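Local coordinates for protein beta-lactamase Mb2281c (Mycobacterium bovis, PDB 3I7J) that probably hydrolyses beta-lactams or related amide or ester substrates, as a serine hydrolase of the beta-lactamase family, at residues T2-L7 with A17-P22; L242-L247 with P261-A266; F36-V41 with A154-F159. All coordinates share one frame; numbering follows the deposited sequence.

Interaction 1: T2-L7 with A17-P22; sequences TALEVL and AAVIGP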
ATOM      1  N   THR A   2     -23.866  -6.940   0.933  1.00 27.75           N
ATOM      2  CA  THR A   2     -24.229  -7.538   2.250  1.00 32.57           C
ATOM      3  C   THR A   2     -22.986  -7.774   3.101  1.00 31.12           C
ATOM      4  O   THR A   2     -23.006  -7.578   4.316  1.00 39.03           O
ATOM      5  CB  THR A   2     -24.949  -8.895   2.069  1.00 38.40           C
ATOM      6  OG1 THR A   2     -26.068  -8.730   1.191  1.00 33.99           O
ATOM      7  CG2 THR A   2     -25.436  -9.426   3.416  1.00 26.49           C
ATOM      8  N   ALA A   3     -21.902  -8.194   2.460  1.00 22.52           N
ATOM      9  CA  ALA A   3     -20.666  -8.466   3.176  1.00 17.51           C
ATOM     10  C   ALA A   3     -20.172  -7.273   3.991  1.00 17.00           C
ATOM     11  O   ALA A   3     -19.754  -7.438   5.134  1.00 23.42           O
ATOM     12  CB  ALA A   3     -19.585  -8.912   2.200  1.00 17.71           C
ATOM     13  N   LEU A   4     -20.215  -6.078   3.413  1.00 11.13           N
ATOM     14  CA  LEU A   4     -19.744  -4.897   4.124  1.00 22.59           C
ATOM     15  C   LEU A   4     -20.599  -4.528   5.338  1.00 21.50           C
ATOM     16  O   LEU A   4     -20.176  -3.741   6.182  1.00 21.80           O
ATOM     17  CB  LEU A   4     -19.664  -3.692   3.177  1.00 16.47           C
ATOM     18  CG  LEU A   4     -18.751  -3.812   1.954  1.00 16.77           C
ATOM     19  CD1 LEU A   4     -18.706  -2.479   1.245  1.00  3.34           C
ATOM     20  CD2 LEU A   4     -17.338  -4.240   2.375  1.00  8.89           C
ATOM     21  N   GLU A   5     -21.795  -5.094   5.437  1.00 22.67           N
ATOM     22  CA  GLU A   5     -22.662  -4.774   6.560  1.00 21.04           C
ATOM     23  C   GLU A   5     -22.073  -5.242   7.886  1.00 23.85           C
ATOM     24  O   GLU A   5     -22.377  -4.686   8.941  1.00 17.63           O
ATOM     25  CB  GLU A   5     -24.042  -5.383   6.346  1.00 24.85           C
ATOM     26  CG  GLU A   5     -24.753  -4.816   5.135  1.00 33.66           C
ATOM     27  CD  GLU A   5     -26.125  -5.427   4.930  1.00 37.13           C
ATOM     28  OE1 GLU A   5     -26.946  -5.355   5.865  1.00 48.13           O
ATOM     29  OE2 GLU A   5     -26.377  -5.978   3.839  1.00 47.97           O
ATOM     30  N   VAL A   6     -21.207  -6.248   7.837  1.00 15.60           N
ATOM     31  CA  VAL A   6     -20.599  -6.750   9.057  1.00 13.49           C
ATOM     32  C   VAL A   6     -19.868  -5.631   9.802  1.00 19.18           C
ATOM     33  O   VAL A   6     -19.547  -5.771  10.977  1.00 20.24           O
ATOM     34  CB  VAL A   6     -19.586  -7.874   8.759  1.00 19.09           C
ATOM     35  CG1 VAL A   6     -18.345  -7.294   8.065  1.00  7.48           C
ATOM     36  CG2 VAL A   6     -19.199  -8.580  10.054  1.00 11.25           C
ATOM     37  N   LEU A   7     -19.598  -4.523   9.118  1.00 18.41           N
ATOM     38  CA  LEU A   7     -18.903  -3.405   9.741  1.00 16.73           C
ATOM     39  C   LEU A   7     -19.710  -2.809  10.891  1.00 20.58           C
ATOM     40  O   LEU A   7     -19.143  -2.320  11.868  1.00 21.22           O
ATOM     41  CB  LEU A   7     -18.609  -2.317   8.703  1.00 18.27           C
ATOM     42  CG  LEU A   7     -17.155  -2.142   8.245  1.00 21.89           C
ATOM     43  CD1 LEU A   7     -16.643  -3.418   7.607  1.00 11.66           C
ATOM     44  CD2 LEU A   7     -17.068  -0.984   7.269  1.00 20.26           C
ATOM     45  N   ALA A  17     -16.161   1.398   4.126  1.00  7.56           N
ATOM     46  CA  ALA A  17     -15.532   0.470   3.214  1.00  9.86           C
ATOM     47  C   ALA A  17     -16.160   0.497   1.839  1.00 16.62           C
ATOM     48  O   ALA A  17     -17.258   1.025   1.649  1.00 15.94           O
ATOM     49  CB  ALA A  17     -15.597  -0.941   3.783  1.00 10.28           C
ATOM     50  N   ALA A  18     -15.449  -0.091   0.882  1.00 12.64           N
ATOM     51  CA  ALA A  18     -15.909  -0.152  -0.490  1.00  9.26           C
ATOM     52  C   ALA A  18     -15.298  -1.334  -1.225  1.00 15.59           C
ATOM     53  O   ALA A  18     -14.134  -1.681  -1.020  1.00 15.39           O
ATOM     54  CB  ALA A  18     -15.550   1.145  -1.211  1.00 10.79           C
ATOM     55  N   VAL A  19     -16.103  -1.965  -2.071  1.00 11.80           N
ATOM     56  CA  VAL A  19     -15.638  -3.068  -2.890  1.00  6.85           C
ATOM     57  C   VAL A  19     -15.548  -2.443  -4.274  1.00 15.27           C
ATOM     58  O   VAL A  19     -16.498  -1.806  -4.739  1.00 11.73           O
ATOM     59  CB  VAL A  19     -16.643  -4.232  -2.945  1.00 12.43           C
ATOM     60  CG1 VAL A  19     -16.108  -5.329  -3.870  1.00  1.78           C
ATOM     61  CG2 VAL A  19     -16.890  -4.788  -1.548  1.00 15.26           C
ATOM     62  N   ILE A  20     -14.397  -2.605  -4.918  1.00 11.54           N
ATOM     63  CA  ILE A  20     -14.175  -2.039  -6.243  1.00 10.19           C
ATOM     64  C   ILE A  20     -13.874  -3.132  -7.263  1.00 17.01           C
ATOM     65  O   ILE A  20     -13.174  -4.105  -6.974  1.00  8.84           O
ATOM     66  CB  ILE A  20     -12.979  -1.036  -6.244  1.00 10.99           C
ATOM     67  CG1 ILE A  20     -13.218   0.070  -5.212  1.00 10.05           C
ATOM     68  CG2 ILE A  20     -12.792  -0.427  -7.630  1.00  3.68           C
ATOM     69  CD1 ILE A  20     -12.979  -0.370  -3.773  1.00 10.66           C
ATOM     70  N   GLY A  21     -14.426  -2.958  -8.456  1.00  6.82           N
ATOM     71  CA  GLY A  21     -14.208  -3.893  -9.538  1.00  8.79           C
ATOM     72  C   GLY A  21     -13.717  -3.044 -10.691  1.00 11.75           C
ATOM     73  O   GLY A  21     -13.719  -1.814 -10.581  1.00 14.41           O
ATOM     74  N   PRO A  22     -13.290  -3.651 -11.804  1.00 12.49           N
ATOM     75  CA  PRO A  22     -12.802  -2.884 -12.958  1.00 15.70           C
ATOM     76  C   PRO A  22     -13.829  -1.890 -13.524  1.00 21.18           C
ATOM     77  O   PRO A  22     -13.465  -0.907 -14.174  1.00 20.40           O
ATOM     78  CB  PRO A  22     -12.420  -3.974 -13.956  1.00 14.04           C
ATOM     79  CG  PRO A  22     -13.373  -5.087 -13.611  1.00 24.95           C
ATOM     80  CD  PRO A  22     -13.351  -5.088 -12.110  1.00 14.00           C
TER
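Leu4 and Val19 meet because each turns a branch away from its own carbonyl carbon: CG of Leu4 is anti to that atom (chi1 -59°), and in Val19 the same position belongs to CG2, while CG1 stands anti to the backbone N (chi1 178°). With chi2 of Leu4 at -174°, its two methyls part company over the strand. Leu4 CD2 settles 4.0 Å from Val19 CG2 and also reaches Ala17 CB, so it bridges two residues whose side chains lie on the same face of strand 15-21. Leu4 CD1 instead lies against the backbone between them, 3.8 Å from Ala17 O and 4.0 Å from Ala18 CA; Ala18 directs its own CB to the other face.

Leu7, one 3-10 turn further on, adds a second methyl contact. Leu7 CD2 rests 3.8 Å from Ala17 CB, which is touched by both leucines. The turn explains their pairing: a spacing of three residues brings Leu4 and Leu7 to the same side of the 3-10 segment, whereas Glu5 and Val6 head elsewhere.

Around this seam, Leu4 also touches Leu244 and Ala27 on the flanking strands, and Leu7 leans on Ile263 of helix 256-271. The amino end is tied to that helix by a hydrogen bond from Ala3 N to Glu270 OE1.

Side chain meets side chain only through apolar groups, and Ala17 O makes a van der Waals contact with a methyl. Strand 15-21 spends its backbone bonds on its neighbours; the N-terminal turn meets it by van der Waals fit, its polar tie going to the helix.

Interaction 2: L242-L247 with P261-A266; sequences LALVVL and PAISDA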
ATOM      1  N   LEU A 242     -10.712  -8.005  -8.090  1.00  9.62           N
ATOM      2  CA  LEU A 242     -11.524  -7.283  -7.118  1.00 16.24           C
ATOM      3  C   LEU A 242     -10.611  -6.532  -6.146  1.00 18.22           C
ATOM      4  O   LEU A 242      -9.465  -6.928  -5.928  1.00 16.07           O
ATOM      5  CB  LEU A 242     -12.392  -8.279  -6.345  1.00 21.33           C
ATOM      6  CG  LEU A 242     -13.912  -8.119  -6.276  1.00 26.33           C
ATOM      7  CD1 LEU A 242     -14.502  -7.847  -7.645  1.00 19.17           C
ATOM      8  CD2 LEU A 242     -14.494  -9.395  -5.681  1.00 23.01           C
ATOM      9  N   ALA A 243     -11.125  -5.456  -5.560  1.00 17.91           N
ATOM     10  CA  ALA A 243     -10.363  -4.668  -4.600  1.00  8.94           C
ATOM     11  C   ALA A 243     -11.239  -4.367  -3.393  1.00 13.80           C
ATOM     12  O   ALA A 243     -12.458  -4.224  -3.514  1.00 17.43           O
ATOM     13  CB  ALA A 243      -9.892  -3.365  -5.234  1.00  7.88           C
ATOM     14  N   LEU A 244     -10.619  -4.280  -2.224  1.00  7.29           N
ATOM     15  CA  LEU A 244     -11.364  -3.978  -1.013  1.00 15.58           C
ATOM     16  C   LEU A 244     -10.632  -2.919  -0.225  1.00  9.22           C
ATOM     17  O   LEU A 244      -9.431  -3.025   0.002  1.00 13.14           O
ATOM     18  CB  LEU A 244     -11.542  -5.233  -0.145  1.00  9.79           C
ATOM     19  CG  LEU A 244     -12.111  -5.001   1.265  1.00 15.69           C
ATOM     20  CD1 LEU A 244     -13.498  -4.374   1.186  1.00 11.85           C
ATOM     21  CD2 LEU A 244     -12.165  -6.326   2.019  1.00  5.72           C
ATOM     22  N   VAL A 245     -11.362  -1.886   0.166  1.00 12.55           N
ATOM     23  CA  VAL A 245     -10.800  -0.806   0.958  1.00 11.00           C
ATOM     24  C   VAL A 245     -11.561  -0.746   2.279  1.00 17.49           C
ATOM     25  O   VAL A 245     -12.791  -0.694   2.283  1.00 17.51           O
ATOM     26  CB  VAL A 245     -10.960   0.562   0.253  1.00  7.58           C
ATOM     27  CG1 VAL A 245     -10.692   1.681   1.243  1.00  4.17           C
ATOM     28  CG2 VAL A 245      -9.988   0.671  -0.928  1.00  4.35           C
ATOM     29  N   VAL A 246     -10.839  -0.782   3.396  1.00 12.03           N
ATOM     30  CA  VAL A 246     -11.466  -0.676   4.710  1.00 10.78           C
ATOM     31  C   VAL A 246     -10.706   0.318   5.579  1.00  7.28           C
ATOM     32  O   VAL A 246      -9.496   0.190   5.773  1.00 16.02           O
ATOM     33  CB  VAL A 246     -11.528  -2.033   5.475  1.00 11.19           C
ATOM     34  CG1 VAL A 246     -12.027  -1.792   6.900  1.00  7.96           C
ATOM     35  CG2 VAL A 246     -12.477  -3.004   4.773  1.00 11.59           C
ATOM     36  N   LEU A 247     -11.426   1.309   6.093  1.00 10.38           N
ATOM     37  CA  LEU A 247     -10.849   2.326   6.970  1.00 10.68           C
ATOM     38  C   LEU A 247     -11.691   2.428   8.240  1.00 16.53           C
ATOM     39  O   LEU A 247     -12.915   2.586   8.170  1.00 15.02           O
ATOM     40  CB  LEU A 247     -10.810   3.690   6.271  1.00 13.92           C
ATOM     41  CG  LEU A 247      -9.963   3.830   4.999  1.00 15.60           C
ATOM     42  CD1 LEU A 247     -10.075   5.262   4.485  1.00 11.13           C
ATOM     43  CD2 LEU A 247      -8.506   3.474   5.282  1.00  6.70           C
ATOM     44  N   PRO A 261      -9.733 -10.888   7.871  1.00 15.40           N
ATOM     45  CA  PRO A 261      -9.745 -12.014   6.930  1.00 16.19           C
ATOM     46  C   PRO A 261     -11.184 -12.440   6.598  1.00 16.25           C
ATOM     47  O   PRO A 261     -11.498 -12.789   5.458  1.00 14.04           O
ATOM     48  CB  PRO A 261      -8.985 -13.103   7.688  1.00 15.49           C
ATOM     49  CG  PRO A 261      -8.047 -12.310   8.563  1.00 16.28           C
ATOM     50  CD  PRO A 261      -8.939 -11.214   9.069  1.00 12.94           C
ATOM     51  N   ALA A 262     -12.054 -12.395   7.602  1.00  9.64           N
ATOM     52  CA  ALA A 262     -13.445 -12.782   7.427  1.00 13.68           C
ATOM     53  C   ALA A 262     -14.191 -11.894   6.444  1.00 15.04           C
ATOM     54  O   ALA A 262     -14.922 -12.394   5.588  1.00 12.37           O
ATOM     55  CB  ALA A 262     -14.168 -12.779   8.780  1.00 14.50           C
ATOM     56  N   ILE A 263     -14.015 -10.579   6.549  1.00 12.66           N
ATOM     57  CA  ILE A 263     -14.720  -9.693   5.627  1.00 13.97           C
ATOM     58  C   ILE A 263     -14.139  -9.829   4.221  1.00 11.54           C
ATOM     59  O   ILE A 263     -14.845  -9.657   3.226  1.00 18.89           O
ATOM     60  CB  ILE A 263     -14.676  -8.219   6.090  1.00 15.96           C
ATOM     61  CG1 ILE A 263     -15.620  -7.389   5.220  1.00 12.58           C
ATOM     62  CG2 ILE A 263     -13.257  -7.674   6.022  1.00 14.32           C
ATOM     63  CD1 ILE A 263     -15.762  -5.957   5.692  1.00 20.80           C
ATOM     64  N   SER A 264     -12.857 -10.170   4.146  1.00 16.29           N
ATOM     65  CA  SER A 264     -12.196 -10.346   2.861  1.00 12.59           C
ATOM     66  C   SER A 264     -12.771 -11.547   2.118  1.00 10.78           C
ATOM     67  O   SER A 264     -13.104 -11.453   0.934  1.00 15.14           O
ATOM     68  CB  SER A 264     -10.689 -10.526   3.063  1.00 15.74           C
ATOM     69  OG  SER A 264     -10.105  -9.329   3.547  1.00 13.20           O
ATOM     70  N   ASP A 265     -12.901 -12.675   2.809  1.00 12.19           N
ATOM     71  CA  ASP A 265     -13.444 -13.865   2.160  1.00 14.08           C
ATOM     72  C   ASP A 265     -14.930 -13.694   1.870  1.00 15.48           C
ATOM     73  O   ASP A 265     -15.442 -14.245   0.890  1.00 16.37           O
ATOM     74  CB  ASP A 265     -13.186 -15.114   3.008  1.00 17.21           C
ATOM     75  CG  ASP A 265     -11.702 -15.450   3.101  1.00 16.56           C
ATOM     76  OD1 ASP A 265     -10.993 -15.290   2.085  1.00 14.47           O
ATOM     77  OD2 ASP A 265     -11.249 -15.874   4.181  1.00 16.19           O
ATOM     78  N   ALA A 266     -15.616 -12.915   2.706  1.00 14.94           N
ATOM     79  CA  ALA A 266     -17.035 -12.655   2.498  1.00 13.96           C
ATOM     80  C   ALA A 266     -17.176 -11.835   1.217  1.00 15.27           C
ATOM     81  O   ALA A 266     -18.035 -12.110   0.377  1.00 15.34           O
ATOM     82  CB  ALA A 266     -17.616 -11.889   3.688  1.00 19.23           C
TER
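Leu244 meets Ser264 and Ile263 through a single methyl, CD2, which it carries from strand 242-248 to the helix. The contact is closest at the serine: Leu244 CD2 lies 3.9 Å from Ser264 OG and 4.1 Å from Ser264 CA, against the root of the side chain as well as its end. Leucine CG stands anti to the backbone N (chi1 170°), which extends the branch off the sheet toward the helix.

Ile263 spreads its contact more broadly but at longer range, its CG2 staying 4.4 Å from Leu244 CD2; Val246, two residues along the strand, faces this side too but only at the fringe. The way out to solvent lies across the helix, where Ala262 is exposed, and the face turned to the strand is buried.

Although Ser264 presents its hydroxyl to a methyl, the polar end is provided for. OG is hydrogen-bonded to Trp260 O one turn earlier in the helix and to Trp235 NE1 on strand 232-237, the second of which ties the helix to the sheet beside Leu244. Asp265 points elsewhere and receives hydrogen bonds from Glu217 N and Cys218 N.

A helix near the C-terminus laid on one face of a central antiparallel sheet, with helix 153-164 against the other, is the layered alpha-beta arrangement of serine beta-lactamases and penicillin-binding proteins.

Interaction 3: F36-V41 with A154-F159; sequences FALASV and ADLAVF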
ATOM      1  N   PHE A  36      -9.857   9.771   7.115  1.00 13.11           N
ATOM      2  CA  PHE A  36      -9.224   8.836   8.046  1.00 10.08           C
ATOM      3  C   PHE A  36      -7.692   8.916   7.953  1.00 16.74           C
ATOM      4  O   PHE A  36      -7.139   9.215   6.891  1.00 15.44           O
ATOM      5  CB  PHE A  36      -9.645   7.398   7.703  1.00 10.57           C
ATOM      6  CG  PHE A  36     -11.064   7.049   8.083  1.00 21.92           C
ATOM      7  CD1 PHE A  36     -11.359   6.565   9.354  1.00 16.08           C
ATOM      8  CD2 PHE A  36     -12.098   7.154   7.155  1.00 12.34           C
ATOM      9  CE1 PHE A  36     -12.659   6.187   9.693  1.00 17.91           C
ATOM     10  CE2 PHE A  36     -13.403   6.780   7.483  1.00 16.59           C
ATOM     11  CZ  PHE A  36     -13.683   6.294   8.754  1.00 13.80           C
ATOM     12  N   ALA A  37      -7.002   8.652   9.058  1.00 15.61           N
ATOM     13  CA  ALA A  37      -5.542   8.644   9.028  1.00 20.80           C
ATOM     14  C   ALA A  37      -5.242   7.303   8.369  1.00 20.57           C
ATOM     15  O   ALA A  37      -5.846   6.289   8.727  1.00 16.91           O
ATOM     16  CB  ALA A  37      -4.964   8.682  10.447  1.00 13.20           C
ATOM     17  N   LEU A  38      -4.315   7.284   7.419  1.00 23.41           N
ATOM     18  CA  LEU A  38      -4.005   6.043   6.714  1.00 17.76           C
ATOM     19  C   LEU A  38      -2.841   5.250   7.263  1.00 20.33           C
ATOM     20  O   LEU A  38      -2.725   4.053   6.999  1.00 12.57           O
ATOM     21  CB  LEU A  38      -3.717   6.335   5.246  1.00 19.93           C
ATOM     22  CG  LEU A  38      -4.796   7.059   4.458  1.00 14.00           C
ATOM     23  CD1 LEU A  38      -4.391   7.067   2.993  1.00 19.72           C
ATOM     24  CD2 LEU A  38      -6.138   6.354   4.644  1.00 16.36           C
ATOM     25  N   ALA A  39      -1.985   5.913   8.033  1.00 15.86           N
ATOM     26  CA  ALA A  39      -0.794   5.266   8.575  1.00 18.48           C
ATOM     27  C   ALA A  39      -0.070   4.647   7.374  1.00 15.60           C
ATOM     28  O   ALA A  39       0.056   5.298   6.341  1.00 11.73           O
ATOM     29  CB  ALA A  39      -1.173   4.189   9.606  1.00  9.90           C
ATOM     30  N   SER A  40       0.376   3.399   7.491  1.00 18.79           N
ATOM     31  CA  SER A  40       1.098   2.741   6.397  1.00 17.38           C
ATOM     32  C   SER A  40       0.321   2.518   5.103  1.00 15.48           C
ATOM     33  O   SER A  40       0.884   2.063   4.107  1.00  8.57           O
ATOM     34  CB  SER A  40       1.678   1.406   6.869  1.00 15.05           C
ATOM     35  OG  SER A  40       2.807   1.621   7.683  1.00 17.31           O
ATOM     36  N   VAL A  41      -0.975   2.803   5.110  1.00 11.17           N
ATOM     37  CA  VAL A  41      -1.728   2.652   3.878  1.00 11.96           C
ATOM     38  C   VAL A  41      -1.253   3.814   3.000  1.00 17.92           C
ATOM     39  O   VAL A  41      -1.633   3.945   1.833  1.00 17.18           O
ATOM     40  CB  VAL A  41      -3.260   2.717   4.128  1.00 17.84           C
ATOM     41  CG1 VAL A  41      -4.024   2.668   2.805  1.00  6.99           C
ATOM     42  CG2 VAL A  41      -3.683   1.526   5.002  1.00 13.54           C
ATOM     43  N   ALA A 154     -13.766   7.006  -0.552  1.00  5.62           N
ATOM     44  CA  ALA A 154     -14.104   7.383  -1.926  1.00  9.41           C
ATOM     45  C   ALA A 154     -12.841   7.594  -2.761  1.00 13.66           C
ATOM     46  O   ALA A 154     -12.752   7.131  -3.901  1.00 14.80           O
ATOM     47  CB  ALA A 154     -14.947   8.660  -1.933  1.00  7.33           C
ATOM     48  N   ASP A 155     -11.878   8.320  -2.197  1.00 13.98           N
ATOM     49  CA  ASP A 155     -10.615   8.581  -2.881  1.00 12.24           C
ATOM     50  C   ASP A 155      -9.821   7.282  -3.038  1.00 11.79           C
ATOM     51  O   ASP A 155      -9.245   7.023  -4.095  1.00  7.98           O
ATOM     52  CB  ASP A 155      -9.769   9.598  -2.102  1.00 13.91           C
ATOM     53  CG  ASP A 155     -10.093  11.031  -2.462  1.00 13.79           C
ATOM     54  OD1 ASP A 155     -11.147  11.267  -3.098  1.00 11.52           O
ATOM     55  OD2 ASP A 155      -9.295  11.926  -2.096  1.00 10.98           O
ATOM     56  N   LEU A 156      -9.785   6.469  -1.986  1.00  7.39           N
ATOM     57  CA  LEU A 156      -9.048   5.216  -2.060  1.00  7.75           C
ATOM     58  C   LEU A 156      -9.707   4.256  -3.032  1.00 10.40           C
ATOM     59  O   LEU A 156      -9.038   3.416  -3.637  1.00 11.73           O
ATOM     60  CB  LEU A 156      -8.934   4.567  -0.685  1.00  4.24           C
ATOM     61  CG  LEU A 156      -7.977   5.242   0.289  1.00  9.98           C
ATOM     62  CD1 LEU A 156      -7.751   4.289   1.453  1.00 12.71           C
ATOM     63  CD2 LEU A 156      -6.638   5.554  -0.391  1.00 17.42           C
ATOM     64  N   ALA A 157     -11.024   4.384  -3.178  1.00  9.25           N
ATOM     65  CA  ALA A 157     -11.789   3.537  -4.090  1.00 12.91           C
ATOM     66  C   ALA A 157     -11.322   3.820  -5.515  1.00 10.17           C
ATOM     67  O   ALA A 157     -11.154   2.902  -6.318  1.00 12.69           O
ATOM     68  CB  ALA A 157     -13.277   3.838  -3.955  1.00  9.82           C
ATOM     69  N   VAL A 158     -11.125   5.101  -5.814  1.00 10.27           N
ATOM     70  CA  VAL A 158     -10.647   5.537  -7.120  1.00 13.16           C
ATOM     71  C   VAL A 158      -9.225   5.002  -7.309  1.00  8.84           C
ATOM     72  O   VAL A 158      -8.869   4.522  -8.387  1.00 11.58           O
ATOM     73  CB  VAL A 158     -10.622   7.086  -7.213  1.00 20.60           C
ATOM     74  CG1 VAL A 158      -9.995   7.526  -8.526  1.00 29.97           C
ATOM     75  CG2 VAL A 158     -12.043   7.639  -7.094  1.00 26.99           C
ATOM     76  N   PHE A 159      -8.418   5.080  -6.253  1.00 13.04           N
ATOM     77  CA  PHE A 159      -7.042   4.597  -6.304  1.00 11.46           C
ATOM     78  C   PHE A 159      -7.036   3.106  -6.617  1.00 15.14           C
ATOM     79  O   PHE A 159      -6.296   2.648  -7.495  1.00 11.61           O
ATOM     80  CB  PHE A 159      -6.324   4.863  -4.974  1.00  9.19           C
ATOM     81  CG  PHE A 159      -4.847   4.581  -5.018  1.00 18.20           C
ATOM     82  CD1 PHE A 159      -4.008   5.303  -5.871  1.00 10.03           C
ATOM     83  CD2 PHE A 159      -4.292   3.592  -4.220  1.00  9.34           C
ATOM     84  CE1 PHE A 159      -2.634   5.044  -5.926  1.00  9.97           C
ATOM     85  CE2 PHE A 159      -2.921   3.326  -4.268  1.00 15.34           C
ATOM     86  CZ  PHE A 159      -2.089   4.057  -5.128  1.00  8.63           C
TER
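Leu38 and Leu156 form the first shell, meeting through one methyl each: CD2 of Leu38 lies 4.1 Å from CD1 of Leu156. The two side chains run antiparallel alongside one another, one coming from the loop and one from the helix. Val41 joins them with CG1, 4.3 Å from the same Leu156 CD1, so that one methyl of the helix serves two residues of the turn. Leu156 reaches them with its CG anti to the carbonyl carbon (chi1 -73°).

What brings Leu38 and Val41 to a common target is the turn itself, closed by the backbone hydrogen bond from Val41 N to Leu38 O at 2.9 Å. Farther out, Leu247 of strand 242-248 packs on both leucines, and Val245 supports Leu156 from the same strand. On the helix, Asp155 OD2 accepts hydrogen bonds from Thr136 OG1 and Thr135 N, which link the start of this helix to Thr135 and Thr136.

Ser40, in the same turn, does not touch segment 154-159. Its OG is hydrogen-bonded to Tyr99 OH and weakly to Lys43 NZ. Such a serine at the start of a helix, with a lysine three residues on, is consistent with the SxxK motif of serine beta-lactamases and penicillin-binding proteins, in which it is the nucleophile; here the apolar contact lies just behind this probable active site.

The three contacts build one layered core around the six-stranded sheet. Interactions 1 and 2, with centres about 7 Å apart, share neighbouring strands: Ile20 O and Ala243 N lie 2.8 Å apart and Ala18 O and Val245 N 3.0 Å, both probable hydrogen bonds. Interaction 3, its centre about 14 Å from that of interaction 2, belongs to the other face, where Leu247 CD1 comes within 3.9 Å of Leu156 CD1. Strand 242-248 therefore joins the terminal elements to the loop carrying Ser40 of the probable active site. Of the three, interaction 3 alone includes Ser40; Lys43 and Tyr99 of that site lie outside it.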